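Local coordinates for protein hexokinase (Schistosoma mansoni, PDB 1BDG) that phosphorylates glucose and other hexoses to their 6-phosphates with ATP, the opening step of glycolysis, and holds glucose in the cleft between its two lobes, at residues 59-64 with 204-209; 67-72 with 84-89; 264-269 with 296-301; 289-294 with 368-373. One frame throughout, in Å; residues are numbered along the deposited sequence.

The four contacts fall into two pairs on opposite sides of the chain's centre. Contacts 1 and 2 have centres about 14 Å apart and follow directly in sequence, the loop 59-64 leading almost at once into the hairpin strand of contact 2. Contacts 3 and 4 lie in the predicted large subdomain with centres about 11 Å apart; they share helix 288-304 and are tied together by a salt bridge, Asp267 OD2 to Arg373 NH1 at 2.9 Å. Contacts 2 and 3, centre to centre, are about 47 Å apart. The bound glucose lies in the region between the two pairs: the side chain of Leu291 in contact 4 is about 13 Å from the sugar.

Contact 1. Residues 59-64 with 204-209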
loop_
_atom_site.group_PDB
_atom_site.type_symbol
_atom_site.label_atom_id
_atom_site.label_comp_id
_atom_site.label_asym_id
_atom_site.label_seq_id
_atom_site.Cartn_x
_atom_site.Cartn_y
_atom_site.Cartn_z
ATOM N N THR A 59 -6.859 -17.818 -10.089
ATOM C CA THR A 59 -7.702 -17.655 -11.254
ATOM C C THR A 59 -9.182 -17.407 -10.913
ATOM O O THR A 59 -9.772 -16.436 -11.392
ATOM C CB THR A 59 -7.502 -18.828 -12.215
ATOM O OG1 THR A 59 -7.680 -20.064 -11.510
ATOM C CG2 THR A 59 -6.089 -18.794 -12.773
ATOM N N LYS A 60 -9.740 -18.198 -10.002
ATOM C CA LYS A 60 -11.144 -18.052 -9.612
ATOM C C LYS A 60 -11.324 -17.552 -8.162
ATOM O O LYS A 60 -10.888 -18.213 -7.212
ATOM C CB LYS A 60 -11.883 -19.383 -9.806
ATOM N N THR A 61 -12.016 -16.420 -7.999
ATOM C CA THR A 61 -12.261 -15.841 -6.674
ATOM C C THR A 61 -13.242 -16.644 -5.822
ATOM O O THR A 61 -14.263 -17.131 -6.309
ATOM C CB THR A 61 -12.790 -14.397 -6.769
ATOM O OG1 THR A 61 -13.872 -14.357 -7.704
ATOM C CG2 THR A 61 -11.674 -13.429 -7.201
ATOM N N PRO A 62 -12.960 -16.742 -4.515
ATOM C CA PRO A 62 -13.801 -17.475 -3.572
ATOM C C PRO A 62 -15.279 -17.112 -3.643
ATOM O O PRO A 62 -15.669 -15.946 -3.534
ATOM C CB PRO A 62 -13.165 -17.127 -2.229
ATOM C CG PRO A 62 -11.692 -17.087 -2.592
ATOM C CD PRO A 62 -11.747 -16.234 -3.840
ATOM N N ASN A 63 -16.091 -18.149 -3.819
ATOM C CA ASN A 63 -17.549 -18.016 -3.924
ATOM C C ASN A 63 -18.291 -18.111 -2.585
ATOM O O ASN A 63 -19.439 -17.684 -2.474
ATOM C CB ASN A 63 -18.075 -19.090 -4.873
ATOM C CG ASN A 63 -17.479 -20.448 -4.580
ATOM O OD1 ASN A 63 -17.462 -20.888 -3.431
ATOM N ND2 ASN A 63 -16.930 -21.092 -5.599
ATOM N N GLY A 64 -17.658 -18.724 -1.585
ATOM C CA GLY A 64 -18.295 -18.839 -0.287
ATOM C C GLY A 64 -18.682 -20.247 0.113
ATOM O O GLY A 64 -19.029 -20.479 1.275
ATOM N N SER A 204 -11.500 -10.873 -0.185
ATOM C CA SER A 204 -12.439 -10.538 0.892
ATOM C C SER A 204 -13.613 -9.780 0.309
ATOM O O SER A 204 -14.767 -9.953 0.738
ATOM C CB SER A 204 -11.795 -9.638 1.945
ATOM O OG SER A 204 -10.914 -10.354 2.785
ATOM N N CYS A 205 -13.305 -8.940 -0.676
ATOM C CA CYS A 205 -14.294 -8.116 -1.341
ATOM C C CYS A 205 -15.254 -8.891 -2.237
ATOM O O CYS A 205 -16.450 -8.612 -2.236
ATOM C CB CYS A 205 -13.583 -7.037 -2.137
ATOM S SG CYS A 205 -14.667 -5.917 -3.070
ATOM N N ALA A 206 -14.734 -9.860 -2.990
ATOM C CA ALA A 206 -15.547 -10.674 -3.897
ATOM C C ALA A 206 -16.524 -11.542 -3.095
ATOM O O ALA A 206 -17.699 -11.682 -3.464
ATOM C CB ALA A 206 -14.646 -11.545 -4.765
ATOM N N LEU A 207 -16.026 -12.101 -1.989
ATOM C CA LEU A 207 -16.814 -12.940 -1.088
ATOM C C LEU A 207 -18.089 -12.259 -0.642
ATOM O O LEU A 207 -19.049 -12.924 -0.255
ATOM C CB LEU A 207 -16.003 -13.277 0.161
ATOM C CG LEU A 207 -14.904 -14.324 0.049
ATOM C CD1 LEU A 207 -14.107 -14.436 1.357
ATOM C CD2 LEU A 207 -15.582 -15.642 -0.305
ATOM N N GLU A 208 -18.075 -10.930 -0.624
ATOM C CA GLU A 208 -19.236 -10.142 -0.215
ATOM C C GLU A 208 -19.962 -9.589 -1.436
ATOM O O GLU A 208 -21.145 -9.855 -1.638
ATOM C CB GLU A 208 -18.796 -8.992 0.692
ATOM C CG GLU A 208 -17.927 -9.452 1.879
ATOM C CD GLU A 208 -17.504 -8.305 2.793
ATOM O OE1 GLU A 208 -18.313 -7.908 3.673
ATOM O OE2 GLU A 208 -16.363 -7.816 2.632
ATOM N N ASP A 209 -19.234 -8.867 -2.281
ATOM C CA ASP A 209 -19.788 -8.258 -3.483
ATOM C C ASP A 209 -19.357 -9.045 -4.701
ATOM O O ASP A 209 -18.167 -9.166 -4.973
ATOM C CB ASP A 209 -19.256 -6.834 -3.600
ATOM C CG ASP A 209 -20.106 -5.960 -4.488
ATOM O OD1 ASP A 209 -20.654 -6.461 -5.487
ATOM O OD2 ASP A 209 -20.224 -4.754 -4.182
#
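Pro62 and Leu207 make the close part of this contact. The leucine branch CD2 comes up beside the proline, 3.4 Å from Pro62 CB and 3.2 Å from Pro62 O, so one methyl touches both the ring and the backbone of the loop. Leu207 CG lies anti to its own carbonyl carbon (chi1 -76°), which sets the branch point from which CD2 reaches the loop. A rigid proline ring and a branched leucine suit this place, since helix 435-444 also presses on both, through Ala442. Next to them Ala206, on helix 197-206, offers a bare methyl; its CB meets Thr61 CB at 3.9 Å, and its small size lets the loop pass close by. Beyond this the contact becomes loose. Asn63 turns its CB away from the helix, and its OD1 is engaged by Thr65 OG1 instead. Gly64, whose positive phi of 112° is easily adopted without a side chain, brings only its N to 3.9 Å from Leu207 CD2. Nothing polar links the two segments. The arrangement is a surface join in the hexokinase fold, where the loop entering the predicted small subdomain rests on the first helix of the predicted large one, the helix whose Cys205 is bonded to Cys212.

Contact 2. Residues 67-72 with 84-89; sequences TGNFLA and SVTLEG
Phe70 and Val85 exchange a pair of backbone hydrogen bonds, each 2.6 Å: Val85 N to Phe70 O, nearly straight at 173°, and Phe70 N to Val85 O. Two places along, Gly68 and Leu87 repeat the exchange, with Gly68 N to Leu87 O and Leu87 N to Gly68 O both at 2.8 Å. Asn69 adds a weak bond of its own: chi1 of -179° sets CG anti to the backbone N, and from there ND2 also reaches Val85 O. The facing Thr86 brings OG1 to 2.6 Å from the same ND2. On the other face the apolar residues meet, Phe70 CE1 touching Leu87 CD1 at 3.7 Å, with the two side chains at about a right angle. Gly68 has a positive phi (136°), which a residue with a side chain takes up less readily. Toward Gly89, Thr67 CG2 lies 3.7 Å from Gly89 N. This is the antiparallel hairpin whose strand end and turn hold the predicted ATP-binding residues, from Asp74 to Asn79. Leu71 bonds through its backbone to Asp138 and Gly140 of strand 137-143, while strand 95-101 flanks the hairpin beyond Val85 and Thr86. Helix 112-129 packs on Leu71 and Ser84, and Ala445 on Phe70.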
loop_
_atom_site.group_PDB
_atom_site.type_symbol
_atom_site.label_atom_id
_atom_site.label_comp_id
_atom_site.label_asym_id
_atom_site.label_seq_id
_atom_site.Cartn_x
_atom_site.Cartn_y
_atom_site.Cartn_z
ATOM N N THR A 67 -15.240 -24.670 2.789
ATOM C CA THR A 67 -15.415 -25.234 4.136
ATOM C C THR A 67 -14.091 -25.612 4.769
ATOM O O THR A 67 -13.157 -26.007 4.082
ATOM C CB THR A 67 -16.297 -26.502 4.094
ATOM O OG1 THR A 67 -15.792 -27.425 3.108
ATOM C CG2 THR A 67 -17.737 -26.120 3.753
ATOM N N GLY A 68 -14.007 -25.470 6.084
ATOM C CA GLY A 68 -12.778 -25.793 6.791
ATOM C C GLY A 68 -12.397 -24.743 7.826
ATOM O O GLY A 68 -13.212 -23.858 8.167
ATOM N N ASN A 69 -11.175 -24.877 8.357
ATOM C CA ASN A 69 -10.601 -23.961 9.360
ATOM C C ASN A 69 -9.135 -23.745 8.940
ATOM O O ASN A 69 -8.386 -24.720 8.787
ATOM C CB ASN A 69 -10.640 -24.590 10.762
ATOM C CG ASN A 69 -10.058 -23.658 11.848
ATOM O OD1 ASN A 69 -9.218 -24.069 12.673
ATOM N ND2 ASN A 69 -10.521 -22.407 11.861
ATOM N N PHE A 70 -8.735 -22.491 8.718
ATOM C CA PHE A 70 -7.373 -22.201 8.284
ATOM C C PHE A 70 -6.741 -21.088 9.088
ATOM O O PHE A 70 -7.430 -20.337 9.761
ATOM C CB PHE A 70 -7.378 -21.779 6.815
ATOM C CG PHE A 70 -8.144 -22.703 5.921
ATOM C CD1 PHE A 70 -9.535 -22.807 6.030
ATOM C CD2 PHE A 70 -7.479 -23.472 4.970
ATOM C CE1 PHE A 70 -10.256 -23.665 5.208
ATOM C CE2 PHE A 70 -8.184 -24.336 4.135
ATOM C CZ PHE A 70 -9.584 -24.435 4.253
ATOM N N LEU A 71 -5.418 -20.997 9.014
ATOM C CA LEU A 71 -4.663 -19.952 9.693
ATOM C C LEU A 71 -4.355 -18.944 8.605
ATOM O O LEU A 71 -4.432 -19.273 7.421
ATOM C CB LEU A 71 -3.346 -20.495 10.262
ATOM C CG LEU A 71 -3.398 -21.557 11.368
ATOM C CD1 LEU A 71 -1.990 -21.900 11.756
ATOM C CD2 LEU A 71 -4.174 -21.079 12.575
ATOM N N ALA A 72 -3.999 -17.727 8.983
ATOM C CA ALA A 72 -3.684 -16.705 7.997
ATOM C C ALA A 72 -2.799 -15.674 8.651
ATOM O O ALA A 72 -3.109 -15.208 9.748
ATOM C CB ALA A 72 -4.956 -16.057 7.497
ATOM N N SER A 84 -7.066 -16.663 12.359
ATOM C CA SER A 84 -7.559 -18.034 12.365
ATOM C C SER A 84 -8.951 -17.932 11.813
ATOM O O SER A 84 -9.795 -17.243 12.387
ATOM C CB SER A 84 -7.633 -18.587 13.784
ATOM O OG SER A 84 -8.087 -19.923 13.745
ATOM N N VAL A 85 -9.202 -18.619 10.713
ATOM C CA VAL A 85 -10.491 -18.529 10.074
ATOM C C VAL A 85 -11.177 -19.881 9.938
ATOM O O VAL A 85 -10.524 -20.924 9.767
ATOM C CB VAL A 85 -10.367 -17.871 8.666
ATOM C CG1 VAL A 85 -11.737 -17.374 8.212
ATOM C CG2 VAL A 85 -9.335 -16.710 8.676
ATOM N N THR A 86 -12.501 -19.842 10.012
ATOM C CA THR A 86 -13.346 -21.016 9.892
ATOM C C THR A 86 -14.403 -20.642 8.862
ATOM O O THR A 86 -15.116 -19.639 9.006
ATOM C CB THR A 86 -13.988 -21.357 11.244
ATOM O OG1 THR A 86 -13.136 -22.267 11.952
ATOM C CG2 THR A 86 -15.395 -21.951 11.074
ATOM N N LEU A 87 -14.474 -21.419 7.794
ATOM C CA LEU A 87 -15.424 -21.148 6.734
ATOM C C LEU A 87 -16.294 -22.393 6.645
ATOM O O LEU A 87 -15.842 -23.497 6.977
ATOM C CB LEU A 87 -14.662 -20.958 5.426
ATOM C CG LEU A 87 -13.317 -20.247 5.558
ATOM C CD1 LEU A 87 -12.399 -20.726 4.484
ATOM C CD2 LEU A 87 -13.485 -18.764 5.493
ATOM N N GLU A 88 -17.550 -22.199 6.252
ATOM C CA GLU A 88 -18.535 -23.273 6.089
ATOM C C GLU A 88 -19.569 -22.599 5.178
ATOM O O GLU A 88 -20.365 -21.784 5.670
ATOM C CB GLU A 88 -19.198 -23.580 7.437
ATOM C CG GLU A 88 -18.343 -23.223 8.680
ATOM C CD GLU A 88 -19.164 -22.968 9.950
ATOM O OE1 GLU A 88 -20.068 -22.090 9.931
ATOM O OE2 GLU A 88 -18.894 -23.650 10.970
ATOM N N GLY A 89 -19.528 -22.848 3.868
ATOM C CA GLY A 89 -20.480 -22.191 2.970
ATOM C C GLY A 89 -21.700 -22.964 2.464
ATOM O O GLY A 89 -21.896 -24.122 2.889
#

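Contact 3. Residues 264-269 with 296-301; sequences TQFDKS and RHIIVY
Two helices of the predicted large subdomain cross here at close to a right angle, and Phe266 near the start of helix 265-272 meets Ile298 and Tyr301 of helix 288-304. The short axes make an angle of 107° and approach to 9.4 Å, a gap that a large aromatic ring can fill. The ring is directed by a CG that lies anti to the carbonyl carbon (chi1 -53°). Ile298 CG1 sits over one face of it in a CH-pi contact, 3.7 Å from Phe266 CG, and Gln265 CG covers the opposite face. The ring edge is turned toward the face of Tyr301 in an offset edge-to-face pair, centroids 5.6 Å apart and planes at 62°; Phe266 CE1 comes to 3.6 Å from Tyr301 CD2. Ile15 and Leu16 of helix 5-16 close in on the same ring, consistent with an apolar aromatic at this buried place. At the next turn Ser269, a small residue, lies beside the imidazole, OG 3.2 Å from His297 CD2, while the imidazole ND1 is hydrogen-bonded to Glu293 O. The helix carrying Phe266 starts with a capping box of Thr264 and Asp267: Thr264 N donates to the anti lone pair of Asp267 OD2 at 3.1 Å. Gln265 OE1 stands 4.2 Å above the plane of the Tyr301 ring, offset toward its rim.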
loop_
_atom_site.group_PDB
_atom_site.type_symbol
_atom_site.label_atom_id
_atom_site.label_comp_id
_atom_site.label_asym_id
_atom_site.label_seq_id
_atom_site.Cartn_x
_atom_site.Cartn_y
_atom_site.Cartn_z
ATOM N N THR A 264 8.862 16.485 -7.952
ATOM C CA THR A 264 9.498 17.714 -7.475
ATOM C C THR A 264 10.784 17.403 -6.712
ATOM O O THR A 264 11.129 16.232 -6.514
ATOM C CB THR A 264 8.550 18.492 -6.548
ATOM O OG1 THR A 264 8.361 17.760 -5.333
ATOM C CG2 THR A 264 7.200 18.703 -7.212
ATOM N N GLN A 265 11.476 18.447 -6.260
ATOM C CA GLN A 265 12.737 18.275 -5.524
ATOM C C GLN A 265 12.555 17.658 -4.141
ATOM O O GLN A 265 13.467 17.032 -3.600
ATOM C CB GLN A 265 13.521 19.596 -5.422
ATOM C CG GLN A 265 12.734 20.778 -4.858
ATOM C CD GLN A 265 13.626 21.900 -4.316
ATOM O OE1 GLN A 265 14.162 21.812 -3.202
ATOM N NE2 GLN A 265 13.754 22.967 -5.088
ATOM N N PHE A 266 11.367 17.835 -3.583
ATOM C CA PHE A 266 11.029 17.296 -2.283
ATOM C C PHE A 266 10.862 15.787 -2.437
ATOM O O PHE A 266 11.196 15.011 -1.549
ATOM C CB PHE A 266 9.746 17.960 -1.817
ATOM C CG PHE A 266 9.811 19.463 -1.847
ATOM C CD1 PHE A 266 10.669 20.152 -0.997
ATOM C CD2 PHE A 266 9.049 20.188 -2.751
ATOM C CE1 PHE A 266 10.771 21.536 -1.041
ATOM C CE2 PHE A 266 9.143 21.575 -2.802
ATOM C CZ PHE A 266 10.012 22.251 -1.939
ATOM N N ASP A 267 10.360 15.386 -3.597
ATOM C CA ASP A 267 10.163 13.984 -3.928
ATOM C C ASP A 267 11.536 13.324 -4.129
ATOM O O ASP A 267 11.747 12.163 -3.764
ATOM C CB ASP A 267 9.323 13.858 -5.218
ATOM C CG ASP A 267 7.839 14.139 -5.001
ATOM O OD1 ASP A 267 7.251 13.616 -4.030
ATOM O OD2 ASP A 267 7.245 14.855 -5.829
ATOM N N LYS A 268 12.474 14.089 -4.684
ATOM C CA LYS A 268 13.822 13.603 -4.955
ATOM C C LYS A 268 14.693 13.515 -3.720
ATOM O O LYS A 268 15.394 12.525 -3.549
ATOM C CB LYS A 268 14.506 14.457 -6.026
ATOM C CG LYS A 268 13.797 14.416 -7.343
ATOM C CD LYS A 268 14.451 15.266 -8.399
ATOM C CE LYS A 268 13.523 15.292 -9.601
ATOM N NZ LYS A 268 14.125 15.717 -10.876
ATOM N N SER A 269 14.659 14.520 -2.849
ATOM C CA SER A 269 15.478 14.465 -1.646
ATOM C C SER A 269 14.868 13.554 -0.587
ATOM O O SER A 269 15.552 13.163 0.364
ATOM C CB SER A 269 15.733 15.854 -1.084
ATOM O OG SER A 269 14.525 16.473 -0.702
ATOM N N ARG A 296 7.813 17.143 5.833
ATOM C CA ARG A 296 9.004 17.417 6.624
ATOM C C ARG A 296 10.067 17.999 5.710
ATOM O O ARG A 296 10.729 18.970 6.071
ATOM C CB ARG A 296 9.571 16.158 7.288
ATOM C CG ARG A 296 10.505 16.500 8.452
ATOM C CD ARG A 296 11.134 15.299 9.081
ATOM N NE ARG A 296 11.962 14.595 8.115
ATOM C CZ ARG A 296 13.234 14.878 7.877
ATOM N NH1 ARG A 296 13.835 15.854 8.552
ATOM N NH2 ARG A 296 13.889 14.221 6.921
ATOM N N HIS A 297 10.254 17.383 4.545
ATOM C CA HIS A 297 11.236 17.861 3.584
ATOM C C HIS A 297 10.930 19.273 3.140
ATOM O O HIS A 297 11.820 20.094 3.071
ATOM C CB HIS A 297 11.340 16.924 2.388
ATOM C CG HIS A 297 12.290 15.796 2.611
ATOM N ND1 HIS A 297 11.962 14.687 3.357
ATOM C CD2 HIS A 297 13.585 15.645 2.263
ATOM C CE1 HIS A 297 13.017 13.900 3.466
ATOM N NE2 HIS A 297 14.018 14.461 2.808
ATOM N N ILE A 298 9.669 19.564 2.859
ATOM C CA ILE A 298 9.292 20.898 2.449
ATOM C C ILE A 298 9.653 21.854 3.584
ATOM O O ILE A 298 10.342 22.848 3.366
ATOM C CB ILE A 298 7.780 20.975 2.144
ATOM C CG1 ILE A 298 7.436 20.046 0.974
ATOM C CG2 ILE A 298 7.380 22.421 1.841
ATOM C CD1 ILE A 298 6.036 19.483 1.014
ATOM N N ILE A 299 9.219 21.521 4.801
ATOM C CA ILE A 299 9.500 22.330 5.987
ATOM C C ILE A 299 10.988 22.609 6.098
ATOM O O ILE A 299 11.408 23.753 5.922
ATOM C CB ILE A 299 8.975 21.666 7.284
ATOM C CG1 ILE A 299 7.444 21.674 7.279
ATOM C CG2 ILE A 299 9.462 22.432 8.514
ATOM C CD1 ILE A 299 6.836 20.965 8.469
ATOM N N VAL A 300 11.786 21.582 6.374
ATOM C CA VAL A 300 13.241 21.756 6.464
ATOM C C VAL A 300 13.784 22.702 5.348
ATOM O O VAL A 300 14.640 23.560 5.612
ATOM C CB VAL A 300 13.956 20.383 6.452
ATOM C CG1 VAL A 300 15.441 20.542 6.191
ATOM C CG2 VAL A 300 13.732 19.685 7.780
ATOM N N TYR A 301 13.240 22.594 4.134
ATOM C CA TYR A 301 13.646 23.463 3.036
ATOM C C TYR A 301 13.217 24.899 3.335
ATOM O O TYR A 301 14.002 25.842 3.196
ATOM C CB TYR A 301 12.995 23.030 1.722
ATOM C CG TYR A 301 13.168 24.051 0.622
ATOM C CD1 TYR A 301 14.435 24.378 0.139
ATOM C CD2 TYR A 301 12.064 24.728 0.083
ATOM C CE1 TYR A 301 14.604 25.349 -0.855
ATOM C CE2 TYR A 301 12.226 25.708 -0.911
ATOM C CZ TYR A 301 13.501 26.007 -1.370
ATOM O OH TYR A 301 13.677 26.955 -2.344
#

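Contact 4. Residues 289-294 with 368-373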
loop_
_atom_site.group_PDB
_atom_site.type_symbol
_atom_site.label_atom_id
_atom_site.label_comp_id
_atom_site.label_asym_id
_atom_site.label_seq_id
_atom_site.Cartn_x
_atom_site.Cartn_y
_atom_site.Cartn_z
ATOM N N MET A 289 3.524 5.811 4.319
ATOM C CA MET A 289 4.860 5.807 4.897
ATOM C C MET A 289 5.686 6.991 4.422
ATOM O O MET A 289 6.627 7.413 5.103
ATOM C CB MET A 289 5.589 4.515 4.527
ATOM C CG MET A 289 7.068 4.513 4.834
ATOM S SD MET A 289 7.795 2.921 4.488
ATOM C CE MET A 289 8.919 2.796 5.801
ATOM N N TYR A 290 5.322 7.560 3.278
ATOM C CA TYR A 290 6.119 8.651 2.744
ATOM C C TYR A 290 5.507 10.031 2.710
ATOM O O TYR A 290 6.246 11.016 2.644
ATOM C CB TYR A 290 6.627 8.292 1.354
ATOM C CG TYR A 290 7.296 6.933 1.250
ATOM C CD1 TYR A 290 8.672 6.784 1.444
ATOM C CD2 TYR A 290 6.561 5.808 0.915
ATOM C CE1 TYR A 290 9.289 5.558 1.291
ATOM C CE2 TYR A 290 7.167 4.588 0.768
ATOM C CZ TYR A 290 8.525 4.466 0.953
ATOM O OH TYR A 290 9.109 3.237 0.758
ATOM N N LEU A 291 4.181 10.133 2.790
ATOM C CA LEU A 291 3.547 11.449 2.737
ATOM C C LEU A 291 3.936 12.397 3.854
ATOM O O LEU A 291 4.034 13.593 3.630
ATOM C CB LEU A 291 2.031 11.348 2.634
ATOM C CG LEU A 291 1.470 10.787 1.329
ATOM C CD1 LEU A 291 -0.010 10.967 1.281
ATOM C CD2 LEU A 291 2.110 11.474 0.165
ATOM N N GLY A 292 4.158 11.883 5.056
ATOM C CA GLY A 292 4.557 12.748 6.152
ATOM C C GLY A 292 5.970 13.258 5.922
ATOM O O GLY A 292 6.298 14.415 6.189
ATOM N N GLU A 293 6.802 12.407 5.347
ATOM C CA GLU A 293 8.180 12.760 5.093
ATOM C C GLU A 293 8.228 13.881 4.063
ATOM O O GLU A 293 9.135 14.722 4.097
ATOM C CB GLU A 293 8.952 11.514 4.641
ATOM C CG GLU A 293 10.488 11.584 4.740
ATOM C CD GLU A 293 11.058 11.914 6.141
ATOM O OE1 GLU A 293 10.291 12.149 7.108
ATOM O OE2 GLU A 293 12.304 11.969 6.258
ATOM N N LEU A 294 7.228 13.954 3.191
ATOM C CA LEU A 294 7.218 15.003 2.176
ATOM C C LEU A 294 7.068 16.381 2.802
ATOM O O LEU A 294 7.771 17.316 2.412
ATOM C CB LEU A 294 6.123 14.767 1.118
ATOM C CG LEU A 294 6.577 14.070 -0.171
ATOM C CD1 LEU A 294 5.409 13.783 -1.074
ATOM C CD2 LEU A 294 7.603 14.924 -0.878
ATOM N N GLU A 368 -1.920 19.993 2.978
ATOM C CA GLU A 368 -2.987 19.989 1.977
ATOM C C GLU A 368 -2.451 19.703 0.566
ATOM O O GLU A 368 -3.026 18.906 -0.169
ATOM C CB GLU A 368 -3.719 21.348 1.977
ATOM C CG GLU A 368 -4.704 21.520 0.826
ATOM C CD GLU A 368 -5.118 22.974 0.583
ATOM O OE1 GLU A 368 -4.294 23.770 0.068
ATOM O OE2 GLU A 368 -6.286 23.314 0.873
ATOM N N MET A 369 -1.363 20.368 0.188
ATOM C CA MET A 369 -0.770 20.178 -1.127
ATOM C C MET A 369 -0.367 18.732 -1.309
ATOM O O MET A 369 -0.803 18.069 -2.253
ATOM C CB MET A 369 0.467 21.063 -1.324
ATOM C CG MET A 369 0.183 22.540 -1.459
ATOM S SD MET A 369 -1.155 22.886 -2.575
ATOM C CE MET A 369 -0.278 23.227 -4.068
ATOM N N VAL A 370 0.435 18.239 -0.376
ATOM C CA VAL A 370 0.923 16.878 -0.431
ATOM C C VAL A 370 -0.179 15.839 -0.408
ATOM O O VAL A 370 -0.177 14.923 -1.208
ATOM C CB VAL A 370 1.904 16.611 0.717
ATOM C CG1 VAL A 370 2.320 15.141 0.751
ATOM C CG2 VAL A 370 3.119 17.535 0.565
ATOM N N VAL A 371 -1.132 15.997 0.495
ATOM C CA VAL A 371 -2.230 15.046 0.642
ATOM C C VAL A 371 -3.234 15.087 -0.505
ATOM O O VAL A 371 -3.826 14.060 -0.841
ATOM C CB VAL A 371 -2.927 15.223 2.033
ATOM C CG1 VAL A 371 -4.439 15.053 1.918
ATOM C CG2 VAL A 371 -2.333 14.236 3.046
ATOM N N LYS A 372 -3.410 16.261 -1.107
ATOM C CA LYS A 372 -4.335 16.437 -2.228
ATOM C C LYS A 372 -3.862 15.684 -3.469
ATOM O O LYS A 372 -4.639 14.982 -4.122
ATOM C CB LYS A 372 -4.467 17.914 -2.566
ATOM C CG LYS A 372 -5.715 18.580 -2.048
ATOM C CD LYS A 372 -6.417 19.413 -3.132
ATOM N N ARG A 373 -2.581 15.849 -3.795
ATOM C CA ARG A 373 -1.975 15.188 -4.943
ATOM C C ARG A 373 -1.888 13.677 -4.732
ATOM O O ARG A 373 -1.943 12.900 -5.688
ATOM C CB ARG A 373 -0.576 15.729 -5.162
ATOM C CG ARG A 373 0.166 15.098 -6.318
ATOM C CD ARG A 373 1.609 15.548 -6.334
ATOM N NE ARG A 373 2.358 15.044 -5.186
ATOM C CZ ARG A 373 3.683 15.000 -5.125
ATOM N NH1 ARG A 373 4.421 15.430 -6.141
ATOM N NH2 ARG A 373 4.275 14.507 -4.051
#
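Helix 288-304, whose first turn carries Met289 of the probable ATP site, packs through Leu291 and Leu294 on Val370 of the long helix 357-389. The short axes run roughly antiparallel, at 151°, and come within 9.6 Å. Val370 CG1, anti to its backbone N (chi1 174°), is the methyl both leucines touch: Leu291 CD2 is 3.7 Å from it, and Leu294 CD1 3.8 Å. A beta-branched valine suits this spot, being short enough to lie against the neighbouring backbone as well, with CG1 3.7 Å from Leu291 O. Val371 adds a more distant touch, its CG2 4.4 Å from Leu291 CD1. This is an apolar helix-helix interface, buried in the predicted large subdomain behind the nucleotide site: the side chains of Leu291 and Leu402 are about 4 Å apart, as are those of Val371 and Leu328, and both of those partners probably bind ATP. Gly292 N is hydrogen-bonded to Thr325 OG1. Where the apolar patch ends, Arg373 bends at chi3 (67°) and presents the edge of its guanidinium to Leu294, NH2 lying 3.3 Å from CD1, while NH1 forms a salt bridge with Asp267 OD2.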